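Local coordinates for iron-regulated outer membrane protein (Neisseria meningitidis, PDB 4B7O) that probably imports iron, likely as ferric siderophores, across the outer membrane as a TonB-dependent transporter, at residues 174-178 and 204-208; 243-249 and 274-280; 391-396 and 435-439; 503-509 and 535-541. All blocks are in the same frame, centred on the assembly; numbering follows the deposited sequence.

Interaction 1: residues 174-178 and 204-208; sequences AQDLL and SVFGK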
# COMPACT_ATOMS: atom_id res chain seq x y z
N ALA A 174 14.98 -17.21 5.55
CA ALA A 174 16.35 -17.60 5.73
C ALA A 174 16.96 -17.96 4.39
O ALA A 174 18.12 -17.64 4.13
CB ALA A 174 16.41 -18.80 6.70
N GLN A 175 16.18 -18.64 3.56
CA GLN A 175 16.61 -19.11 2.24
C GLN A 175 17.14 -17.94 1.37
O GLN A 175 18.18 -18.05 0.74
CB GLN A 175 15.44 -19.91 1.56
CG GLN A 175 15.70 -20.47 0.16
CD GLN A 175 17.02 -21.25 0.04
OE1 GLN A 175 18.04 -20.71 -0.44
NE2 GLN A 175 17.01 -22.51 0.49
N ASP A 176 16.40 -16.83 1.30
CA ASP A 176 16.86 -15.63 0.61
C ASP A 176 18.11 -14.99 1.25
O ASP A 176 18.99 -14.50 0.50
CB ASP A 176 15.76 -14.62 0.58
CG ASP A 176 14.47 -15.21 0.12
OD1 ASP A 176 14.46 -15.95 -0.92
OD2 ASP A 176 13.44 -14.95 0.82
N LEU A 177 18.23 -15.02 2.58
CA LEU A 177 19.40 -14.41 3.18
C LEU A 177 20.63 -15.29 3.00
O LEU A 177 21.77 -14.79 2.96
CB LEU A 177 19.17 -14.07 4.66
CG LEU A 177 18.36 -12.77 4.87
CD1 LEU A 177 17.92 -12.60 6.30
CD2 LEU A 177 19.21 -11.59 4.48
N LEU A 178 20.40 -16.58 2.85
CA LEU A 178 21.50 -17.53 2.63
C LEU A 178 22.03 -17.54 1.19
O LEU A 178 23.02 -18.22 0.89
CB LEU A 178 21.05 -18.94 3.01
CG LEU A 178 20.86 -19.16 4.52
CD1 LEU A 178 20.04 -20.42 4.69
CD2 LEU A 178 22.16 -19.25 5.30
N SER A 204 20.93 -9.19 10.93
CA SER A 204 20.11 -10.36 10.83
C SER A 204 20.91 -11.64 11.14
O SER A 204 22.11 -11.70 10.82
CB SER A 204 19.47 -10.40 9.44
OG SER A 204 18.44 -11.38 9.48
N VAL A 205 20.25 -12.62 11.75
CA VAL A 205 20.81 -14.00 11.86
C VAL A 205 19.78 -15.08 11.37
O VAL A 205 18.57 -14.93 11.53
CB VAL A 205 21.35 -14.25 13.29
CG1 VAL A 205 20.24 -14.21 14.32
CG2 VAL A 205 22.12 -15.56 13.40
N PHE A 206 20.23 -16.14 10.71
CA PHE A 206 19.34 -17.01 9.99
C PHE A 206 20.02 -18.32 9.68
O PHE A 206 21.25 -18.43 9.69
CB PHE A 206 18.96 -16.38 8.62
CG PHE A 206 20.12 -15.76 7.90
CD1 PHE A 206 20.46 -14.43 8.13
CD2 PHE A 206 20.89 -16.52 7.04
CE1 PHE A 206 21.56 -13.86 7.51
CE2 PHE A 206 22.01 -15.98 6.41
CZ PHE A 206 22.34 -14.64 6.63
N GLY A 207 19.22 -19.30 9.35
CA GLY A 207 19.78 -20.55 8.83
C GLY A 207 18.72 -21.59 8.61
O GLY A 207 17.50 -21.38 8.84
N LYS A 208 19.19 -22.72 8.12
CA LYS A 208 18.40 -23.85 7.66
C LYS A 208 19.05 -25.05 8.34
O LYS A 208 20.23 -25.28 8.21
CB LYS A 208 18.59 -23.96 6.15
CG LYS A 208 17.43 -24.54 5.34
CD LYS A 208 17.46 -26.08 5.26
CE LYS A 208 16.27 -26.71 4.51
NZ LYS A 208 14.97 -26.37 5.16
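The Phe206 ring carries Leu177 CB on one face and Leu178 CD2 at its edge. The protein has the plug-in-barrel fold of TonB-dependent transporters. Leu177 CB lies 3.5 Å from the centroid of the Phe206 ring, only 3° off the ring normal. This is a CH-pi contact over the centre of the face. Leu178 CD2 comes in near the ring plane, 3.5 Å from Phe206 CE2. Helix 174-177 lies on the connection from strand 166-171, in the small mixed sheet of the plug, to the first barrel strand, 185-194. It packs on the inward side of the second barrel strand, 198-209. Neighbouring leucines of the chain thus hold one ring in two ways. Leu177 stands roughly perpendicular to the phenylalanine side chain, whereas Leu178 runs antiparallel beside it. The Phe206 CG stands between the backbone N and the carbonyl carbon (chi1 43°), and this turn sets the ring against both leucines. At the base of the ring, Ala174 CB is 4.0 Å from Phe206 CB. The same methyl sits 3.5 Å from Gly207 O. The helical turn is closed by a bond from Leu178 N to Ala174 O, 2.8 Å. Leu215 of strand 212-223 also touches Leu177 and Phe206, so the cluster reaches the next barrel strand. Leu177 O accepts a bond from Lys744 NZ near the C-terminus. Ser204 OG is bonded to Ser217 OG and Phe216 O. Against this satisfied hydroxyl Leu177 packs a methyl group, with CD1 3.4 Å from Ser204 OG.

Interaction 2: residues 243-249 and 274-280; sequences YSALDKR and QHRGIRT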
# COMPACT_ATOMS: atom_id res chain seq x y z
N TYR A 243 8.94 18.61 11.94
CA TYR A 243 8.33 17.35 12.46
C TYR A 243 8.26 16.25 11.40
O TYR A 243 7.29 15.52 11.28
CB TYR A 243 6.95 17.60 13.07
CG TYR A 243 7.00 18.78 14.03
CD1 TYR A 243 7.74 18.69 15.22
CD2 TYR A 243 6.37 19.97 13.73
CE1 TYR A 243 7.83 19.76 16.08
CE2 TYR A 243 6.45 21.04 14.59
CZ TYR A 243 7.18 20.94 15.77
OH TYR A 243 7.29 22.00 16.64
N SER A 244 9.34 16.13 10.67
CA SER A 244 9.40 15.17 9.61
C SER A 244 10.38 14.10 9.98
O SER A 244 10.70 13.27 9.15
CB SER A 244 9.76 15.84 8.28
OG SER A 244 11.07 16.37 8.29
N ALA A 245 10.83 14.11 11.24
CA ALA A 245 11.81 13.14 11.80
C ALA A 245 11.11 11.91 12.29
O ALA A 245 10.07 12.00 12.95
CB ALA A 245 12.61 13.77 12.97
N LEU A 246 11.65 10.74 11.98
CA LEU A 246 11.09 9.52 12.54
C LEU A 246 12.16 8.56 12.89
O LEU A 246 13.08 8.33 12.10
CB LEU A 246 10.16 8.85 11.55
CG LEU A 246 8.74 9.46 11.50
CD1 LEU A 246 7.93 8.75 10.42
CD2 LEU A 246 8.00 9.41 12.85
N ASP A 247 12.04 8.00 14.08
CA ASP A 247 12.87 6.89 14.43
C ASP A 247 12.11 5.60 14.17
O ASP A 247 11.27 5.20 14.97
CB ASP A 247 13.30 6.93 15.89
CG ASP A 247 14.33 5.85 16.18
OD1 ASP A 247 15.11 5.48 15.29
OD2 ASP A 247 14.40 5.34 17.27
N LYS A 248 12.42 4.94 13.06
CA LYS A 248 11.73 3.72 12.59
C LYS A 248 12.45 2.48 13.04
O LYS A 248 13.65 2.33 12.83
CB LYS A 248 11.71 3.72 11.08
CG LYS A 248 10.93 4.91 10.52
CD LYS A 248 11.28 5.05 9.06
CE LYS A 248 10.40 6.07 8.40
NZ LYS A 248 11.06 6.54 7.16
N ARG A 249 11.73 1.58 13.68
CA ARG A 249 12.31 0.30 14.05
C ARG A 249 11.47 -0.84 13.53
O ARG A 249 10.24 -0.80 13.60
CB ARG A 249 12.41 0.20 15.55
CG ARG A 249 13.47 1.15 16.02
CD ARG A 249 13.38 1.40 17.50
NE ARG A 249 14.08 2.64 17.80
CZ ARG A 249 14.23 3.05 19.04
NH1 ARG A 249 13.75 2.30 20.04
NH2 ARG A 249 14.84 4.19 19.30
N GLN A 274 7.70 0.01 13.53
CA GLN A 274 7.31 1.06 14.43
C GLN A 274 7.93 2.40 14.10
O GLN A 274 9.12 2.47 13.84
CB GLN A 274 7.66 0.68 15.84
CG GLN A 274 7.30 1.77 16.83
CD GLN A 274 7.38 1.26 18.26
OE1 GLN A 274 8.43 1.25 18.86
NE2 GLN A 274 6.27 0.84 18.79
N HIS A 275 7.11 3.44 14.03
CA HIS A 275 7.61 4.80 13.84
C HIS A 275 7.45 5.57 15.12
O HIS A 275 6.38 5.54 15.71
CB HIS A 275 6.78 5.55 12.82
CG HIS A 275 6.80 4.93 11.47
ND1 HIS A 275 6.21 5.51 10.43
CD2 HIS A 275 7.37 3.75 11.00
CE1 HIS A 275 6.38 4.75 9.35
NE2 HIS A 275 7.08 3.67 9.70
N ARG A 276 8.50 6.29 15.54
CA ARG A 276 8.37 7.13 16.71
C ARG A 276 9.01 8.50 16.51
O ARG A 276 10.05 8.63 15.89
CB ARG A 276 8.88 6.42 17.96
CG ARG A 276 10.28 5.91 17.86
CD ARG A 276 10.38 4.44 18.24
NE ARG A 276 10.83 4.34 19.61
CZ ARG A 276 10.90 3.21 20.30
NH1 ARG A 276 10.58 2.05 19.72
NH2 ARG A 276 11.30 3.23 21.56
N GLY A 277 8.35 9.52 17.00
CA GLY A 277 8.91 10.86 16.96
C GLY A 277 7.91 11.92 17.34
O GLY A 277 6.80 11.62 17.78
N ILE A 278 8.31 13.19 17.20
CA ILE A 278 7.46 14.32 17.47
C ILE A 278 6.74 14.64 16.16
O ILE A 278 7.34 15.11 15.23
CB ILE A 278 8.30 15.56 17.95
CG1 ILE A 278 9.22 15.19 19.13
CG2 ILE A 278 7.43 16.76 18.30
CD1 ILE A 278 8.65 14.10 19.98
N ARG A 279 5.43 14.41 16.15
CA ARG A 279 4.63 14.42 14.96
C ARG A 279 3.37 15.23 15.16
O ARG A 279 2.70 15.08 16.19
CB ARG A 279 4.23 12.98 14.57
CG ARG A 279 5.41 12.07 14.25
CD ARG A 279 6.00 12.36 12.88
NE ARG A 279 5.26 11.70 11.81
CZ ARG A 279 5.46 11.92 10.52
NH1 ARG A 279 6.39 12.77 10.11
NH2 ARG A 279 4.73 11.28 9.62
N THR A 280 3.05 16.07 14.16
CA THR A 280 1.83 16.94 14.13
C THR A 280 0.48 16.22 14.24
O THR A 280 0.37 14.98 14.06
CB THR A 280 1.80 17.85 12.87
OG1 THR A 280 1.90 17.06 11.67
CG2 THR A 280 2.95 18.88 12.89
O HOH W 1 4.60 15.46 11.87
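Gln274 pairs with Arg249 through two backbone bonds, Arg249 N to Gln274 O and Gln274 N to Arg249 O. This is the open end of the antiparallel hairpin of barrel strands 246-259 and 264-276. His275 faces Lys248 in a non-hydrogen-bonded pair. Lys248 CG lies over one face of the imidazole, 4.2 Å from the His275 ring centroid, a CH-pi contact. Lys248 NZ runs on to Glu223 and to Asn101 of the plug. Arg276 forms the next hydrogen-bonded pair with Asp247, whose N reaches Arg276 O at 2.8 Å and 168°. The Arg276 side chain bends at chi2 and chi3 and turns back over Asp247 O. Its guanidinium stacks on that of Arg249, centres 3.5 Å apart and planes at 29°. The Asp247 carboxylate near this pair may offset the like charges, though its OD2 is less surely placed; its OD1 makes a salt bridge to Arg220. At Gly277 the chain turns a corner, though its backbone still bonds to Arg304 of strand 303-320. Ile278 lays CG2 3.6 Å from Tyr243 CD1. Arg279 curls back toward the first segment. Leu246 CD1 covers one face of its guanidinium, 4.0 Å above the plane. Its NH1 makes a weak bond to Tyr243 O, 3.1 Å, and its NH2 binds Asn101 O and Glu283. Thr280 ends the segment, with its OG1 bonded to Phe285 O. One water accepts from Thr280 N and donates to Tyr243 O, while Thr280 CG2 rests 3.7 Å from Tyr243 CD2.

Interaction 3: residues 391-396 and 435-439; sequences PQAFLN and YKLSN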
# COMPACT_ATOMS: atom_id res chain seq x y z
N PRO A 391 -10.72 2.03 20.77
CA PRO A 391 -10.13 3.25 21.30
C PRO A 391 -9.93 3.14 22.84
O PRO A 391 -10.43 2.21 23.46
CB PRO A 391 -11.16 4.30 20.95
CG PRO A 391 -12.46 3.57 20.89
CD PRO A 391 -12.18 2.14 20.61
N GLN A 392 -9.18 4.06 23.45
CA GLN A 392 -8.88 3.95 24.88
C GLN A 392 -10.13 4.03 25.74
O GLN A 392 -10.32 3.25 26.67
CB GLN A 392 -7.92 5.06 25.28
CG GLN A 392 -7.38 4.94 26.70
CD GLN A 392 -6.04 5.65 26.80
OE1 GLN A 392 -5.00 5.07 26.41
NE2 GLN A 392 -6.05 6.91 27.29
N ALA A 393 -10.99 5.00 25.43
CA ALA A 393 -12.32 5.07 26.03
C ALA A 393 -13.22 5.88 25.10
O ALA A 393 -12.73 6.68 24.31
CB ALA A 393 -12.22 5.74 27.38
N PHE A 394 -14.52 5.70 25.20
CA PHE A 394 -15.43 6.56 24.46
C PHE A 394 -15.64 7.94 25.10
O PHE A 394 -15.53 8.06 26.30
CB PHE A 394 -16.70 5.80 24.21
CG PHE A 394 -16.47 4.57 23.38
CD1 PHE A 394 -16.41 4.66 21.96
CD2 PHE A 394 -16.24 3.33 23.97
CE1 PHE A 394 -16.17 3.55 21.19
CE2 PHE A 394 -15.99 2.19 23.18
CZ PHE A 394 -15.93 2.31 21.78
N LEU A 395 -15.92 8.96 24.30
CA LEU A 395 -15.99 10.33 24.78
C LEU A 395 -17.20 11.09 24.22
O LEU A 395 -17.23 12.32 24.20
CB LEU A 395 -14.70 11.09 24.48
CG LEU A 395 -13.39 10.51 25.07
CD1 LEU A 395 -12.19 11.00 24.26
CD2 LEU A 395 -13.19 10.84 26.55
N ASN A 396 -18.22 10.36 23.81
CA ASN A 396 -19.40 11.04 23.27
C ASN A 396 -20.00 12.03 24.27
O ASN A 396 -20.44 13.13 23.89
CB ASN A 396 -20.46 10.07 22.77
CG ASN A 396 -20.54 8.80 23.58
OD1 ASN A 396 -19.54 8.29 24.06
ND2 ASN A 396 -21.74 8.24 23.70
N TYR A 435 -25.88 8.32 23.99
CA TYR A 435 -25.46 7.08 23.31
C TYR A 435 -24.49 6.18 24.06
O TYR A 435 -23.58 6.65 24.73
CB TYR A 435 -24.89 7.41 21.93
CG TYR A 435 -25.80 7.09 20.77
CD1 TYR A 435 -26.18 5.77 20.50
CD2 TYR A 435 -26.27 8.11 19.92
CE1 TYR A 435 -27.01 5.48 19.42
CE2 TYR A 435 -27.10 7.83 18.84
CZ TYR A 435 -27.45 6.53 18.59
OH TYR A 435 -28.28 6.25 17.54
N LYS A 436 -24.69 4.87 23.95
CA LYS A 436 -23.81 3.95 24.60
C LYS A 436 -22.91 3.18 23.62
O LYS A 436 -23.16 2.00 23.28
CB LYS A 436 -24.59 2.99 25.49
CG LYS A 436 -24.78 3.47 26.94
CD LYS A 436 -25.32 4.91 27.11
CE LYS A 436 -25.85 5.18 28.52
NZ LYS A 436 -25.55 6.56 29.01
N LEU A 437 -21.85 3.86 23.20
CA LEU A 437 -20.92 3.39 22.17
C LEU A 437 -20.13 2.15 22.53
O LEU A 437 -19.73 2.00 23.65
CB LEU A 437 -19.96 4.52 21.85
CG LEU A 437 -20.50 5.48 20.80
CD1 LEU A 437 -22.03 5.49 20.63
CD2 LEU A 437 -19.96 6.85 21.08
N SER A 438 -20.00 1.22 21.59
CA SER A 438 -19.05 0.11 21.73
C SER A 438 -18.04 0.08 20.54
O SER A 438 -18.04 0.96 19.63
CB SER A 438 -19.79 -1.21 21.89
OG SER A 438 -20.70 -1.35 20.84
N ASN A 439 -17.17 -0.92 20.55
CA ASN A 439 -16.15 -1.07 19.53
C ASN A 439 -16.71 -1.49 18.18
O ASN A 439 -17.27 -2.59 18.05
CB ASN A 439 -15.19 -2.13 19.99
CG ASN A 439 -14.27 -1.63 21.05
OD1 ASN A 439 -14.36 -0.47 21.44
ND2 ASN A 439 -13.35 -2.47 21.49
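Phe394 and Leu437 form the apolar centre of this surface contact. Leu437 CB sits over one face of the ring, 4.0 Å from the Phe394 centroid and 28° off the normal. Phe394 CG lies anti to its carbonyl carbon, beside the backbone N, which turns the ring toward Leu437. The Leu437 carbonyl oxygen lies over the same ring, toward its rim. At the edge, near the ring plane, Asn439 OD1 comes to 3.2 Å from Phe394 CZ, its amide turned 50° from the ring. Pro391 CD flanks the same oxygen, 3.5 Å from Asn439 OD1. Leu437 CD2 sits over a face of the Asn396 amide, almost straight above CG at 3.2 Å. The Asn396 amide also gives a weak, bent bond, ND2 to Tyr435 O at 2.6 Å and 123°.

In the second shell, Asn439 ND2 donates to Glu388 OE2, which probably holds the other end of the amide, OD1, against Phe394. Ser438 OG binds Lys472 NZ.

Both segments belong to the long connection between barrel strands 376-391 and 441-455. The 391-396 segment leaves the first strand, and 435-439 runs from helix 423-434 toward the second. The contact therefore closes the base of the excursion that carries this helix. Tyr435 and Leu437 also touch Ile525, which joins it to the short strand 525-528 of another loop.

Interaction 4: residues 503-509 and 535-541; sequences SHNYASR and ERARNTE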
# COMPACT_ATOMS: atom_id res chain seq x y z
N SER A 503 -9.02 -8.78 -19.66
CA SER A 503 -9.78 -9.24 -18.54
C SER A 503 -10.97 -8.35 -18.37
O SER A 503 -10.95 -7.19 -18.75
CB SER A 503 -8.96 -9.26 -17.22
OG SER A 503 -7.80 -8.46 -17.32
N HIS A 504 -12.02 -8.92 -17.82
CA HIS A 504 -13.21 -8.18 -17.44
C HIS A 504 -13.59 -8.81 -16.10
O HIS A 504 -14.02 -9.99 -16.06
CB HIS A 504 -14.27 -8.44 -18.49
CG HIS A 504 -15.49 -7.57 -18.38
ND1 HIS A 504 -15.46 -6.26 -18.62
CD2 HIS A 504 -16.81 -7.88 -18.09
CE1 HIS A 504 -16.69 -5.74 -18.48
NE2 HIS A 504 -17.52 -6.73 -18.15
N ASN A 505 -13.35 -8.07 -15.01
CA ASN A 505 -13.50 -8.53 -13.60
C ASN A 505 -14.48 -7.65 -12.82
O ASN A 505 -14.42 -6.42 -12.91
CB ASN A 505 -12.14 -8.48 -12.92
CG ASN A 505 -11.11 -9.33 -13.64
OD1 ASN A 505 -11.47 -10.14 -14.53
ND2 ASN A 505 -9.83 -9.20 -13.27
N TYR A 506 -15.42 -8.28 -12.14
CA TYR A 506 -16.14 -7.64 -11.08
C TYR A 506 -15.46 -7.93 -9.75
O TYR A 506 -14.87 -9.04 -9.53
CB TYR A 506 -17.56 -8.22 -11.01
CG TYR A 506 -18.47 -7.60 -12.03
CD1 TYR A 506 -19.11 -6.42 -11.76
CD2 TYR A 506 -18.62 -8.17 -13.31
CE1 TYR A 506 -19.92 -5.81 -12.70
CE2 TYR A 506 -19.43 -7.59 -14.25
CZ TYR A 506 -20.08 -6.42 -13.95
OH TYR A 506 -20.89 -5.84 -14.89
N ALA A 507 -15.53 -6.94 -8.86
CA ALA A 507 -15.10 -7.13 -7.44
C ALA A 507 -15.81 -6.14 -6.55
O ALA A 507 -16.22 -5.03 -7.00
CB ALA A 507 -13.55 -7.05 -7.27
N SER A 508 -15.99 -6.53 -5.28
CA SER A 508 -16.65 -5.60 -4.34
C SER A 508 -15.78 -5.32 -3.13
O SER A 508 -14.98 -6.15 -2.72
CB SER A 508 -18.03 -6.08 -3.89
OG SER A 508 -17.94 -7.46 -3.59
N ARG A 509 -15.95 -4.13 -2.58
CA ARG A 509 -15.30 -3.75 -1.35
C ARG A 509 -16.36 -3.21 -0.38
O ARG A 509 -17.11 -2.32 -0.73
CB ARG A 509 -14.32 -2.66 -1.66
CG ARG A 509 -13.15 -2.60 -0.71
CD ARG A 509 -12.06 -1.80 -1.39
NE ARG A 509 -11.11 -1.26 -0.46
CZ ARG A 509 -10.05 -1.91 -0.05
NH1 ARG A 509 -9.80 -3.12 -0.53
NH2 ARG A 509 -9.21 -1.34 0.80
N GLU A 535 -19.15 -1.27 -2.44
CA GLU A 535 -18.69 -0.64 -3.67
C GLU A 535 -18.42 -1.73 -4.66
O GLU A 535 -17.71 -2.70 -4.34
CB GLU A 535 -17.38 0.07 -3.41
CG GLU A 535 -17.55 1.47 -2.89
CD GLU A 535 -16.23 2.10 -2.45
OE1 GLU A 535 -15.21 1.34 -2.34
OE2 GLU A 535 -16.19 3.34 -2.26
N ARG A 536 -18.91 -1.56 -5.87
CA ARG A 536 -18.78 -2.64 -6.89
C ARG A 536 -18.03 -2.20 -8.14
O ARG A 536 -18.42 -1.25 -8.82
CB ARG A 536 -20.14 -3.28 -7.23
CG ARG A 536 -20.00 -4.63 -7.90
CD ARG A 536 -21.15 -5.53 -7.57
NE ARG A 536 -21.05 -6.83 -8.23
CZ ARG A 536 -21.57 -7.07 -9.44
NH1 ARG A 536 -22.18 -6.08 -10.11
NH2 ARG A 536 -21.46 -8.30 -9.96
N ALA A 537 -16.88 -2.81 -8.37
CA ALA A 537 -16.04 -2.36 -9.47
C ALA A 537 -16.26 -3.31 -10.64
O ALA A 537 -16.38 -4.54 -10.45
CB ALA A 537 -14.57 -2.38 -9.05
N ARG A 538 -16.29 -2.73 -11.83
CA ARG A 538 -16.12 -3.54 -13.04
C ARG A 538 -14.88 -3.06 -13.76
O ARG A 538 -14.83 -1.93 -14.17
CB ARG A 538 -17.36 -3.42 -13.95
CG ARG A 538 -17.41 -4.48 -15.04
CD ARG A 538 -18.60 -4.27 -15.99
NE ARG A 538 -18.71 -2.92 -16.59
CZ ARG A 538 -19.41 -2.67 -17.70
NH1 ARG A 538 -20.03 -3.66 -18.35
NH2 ARG A 538 -19.51 -1.43 -18.20
N ASN A 539 -13.87 -3.92 -13.89
CA ASN A 539 -12.62 -3.52 -14.49
C ASN A 539 -12.36 -4.26 -15.80
O ASN A 539 -12.27 -5.47 -15.85
CB ASN A 539 -11.45 -3.76 -13.49
CG ASN A 539 -10.13 -3.15 -13.94
OD1 ASN A 539 -9.96 -1.95 -13.91
ND2 ASN A 539 -9.18 -3.99 -14.35
N THR A 540 -12.20 -3.52 -16.89
CA THR A 540 -11.81 -4.17 -18.12
C THR A 540 -10.52 -3.65 -18.66
O THR A 540 -10.29 -2.44 -18.72
CB THR A 540 -12.96 -4.24 -19.14
OG1 THR A 540 -12.47 -4.02 -20.47
CG2 THR A 540 -13.98 -3.29 -18.82
N GLU A 541 -9.62 -4.54 -19.00
CA GLU A 541 -8.37 -4.09 -19.62
C GLU A 541 -7.73 -4.90 -20.74
O GLU A 541 -7.87 -6.11 -20.78
CB GLU A 541 -7.28 -3.76 -18.59
CG GLU A 541 -7.04 -4.68 -17.42
CD GLU A 541 -6.16 -3.95 -16.37
OE1 GLU A 541 -4.98 -3.59 -16.67
OE2 GLU A 541 -6.66 -3.74 -15.24
O HOH W 2 -9.99 -6.57 -15.53
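Tyr506 is sandwiched between two arginines of the adjacent strand. Arg538 CG lies over one face, 3.7 Å from the Tyr506 ring centroid, a CH-pi contact. Over the opposite face lies the Arg536 guanidinium, nearly parallel at 17°, with CZ 3.4 Å from Tyr506 CD1. Leu484 O and Asn485 OD1 accept bonds from Arg536 NH2 and NE and probably help hold it flat. Arg538 CG is anti to the backbone N (chi1 -166°), and the chain runs alongside the tyrosine as far as its hydroxyl. On the same side of the strands, Thr540 CB meets the His504 ring at its edge, 3.3 Å from ND1.

The other side is mostly polar, apart from Ala507 and Ala537. Asn539 ND2 donates to the anti lone pair of Glu541 OE2, 2.7 Å, with the acceptor in the amide plane of Asn539. This side meets the plug: Glu541 makes salt bridges to Lys66 and Arg110, Arg509 to Asp118, and Asn505 ND2 binds Ala153 O.

Eight backbone bonds join the strands in four hydrogen-bonded pairs. Such regular antiparallel pairing, with largely polar residues turned inward onto a plug, is typical of the TonB-dependent transporter barrel.

The four contacts follow one another along the chain, each closing before the next opens. None touches another. Interactions 1 and 2 are nearest, about 13 Å between nearest atoms, and the centres of interactions 1 and 3 are farthest apart, about 45 Å. Interactions 1, 2 and 4 share the barrel wall. Interaction 1 packs a short helix on it, whereas interactions 2 and 4 are strand pairings within it, on opposite sides of the chain's centre. Interaction 2 binds Asn101 of the plug, and interaction 4 binds Lys66, Arg110, Asp118 and Ala153, so wall and plug are tied at separate places. Interaction 3 lies off the wall, in a loop excursion between barrel strands.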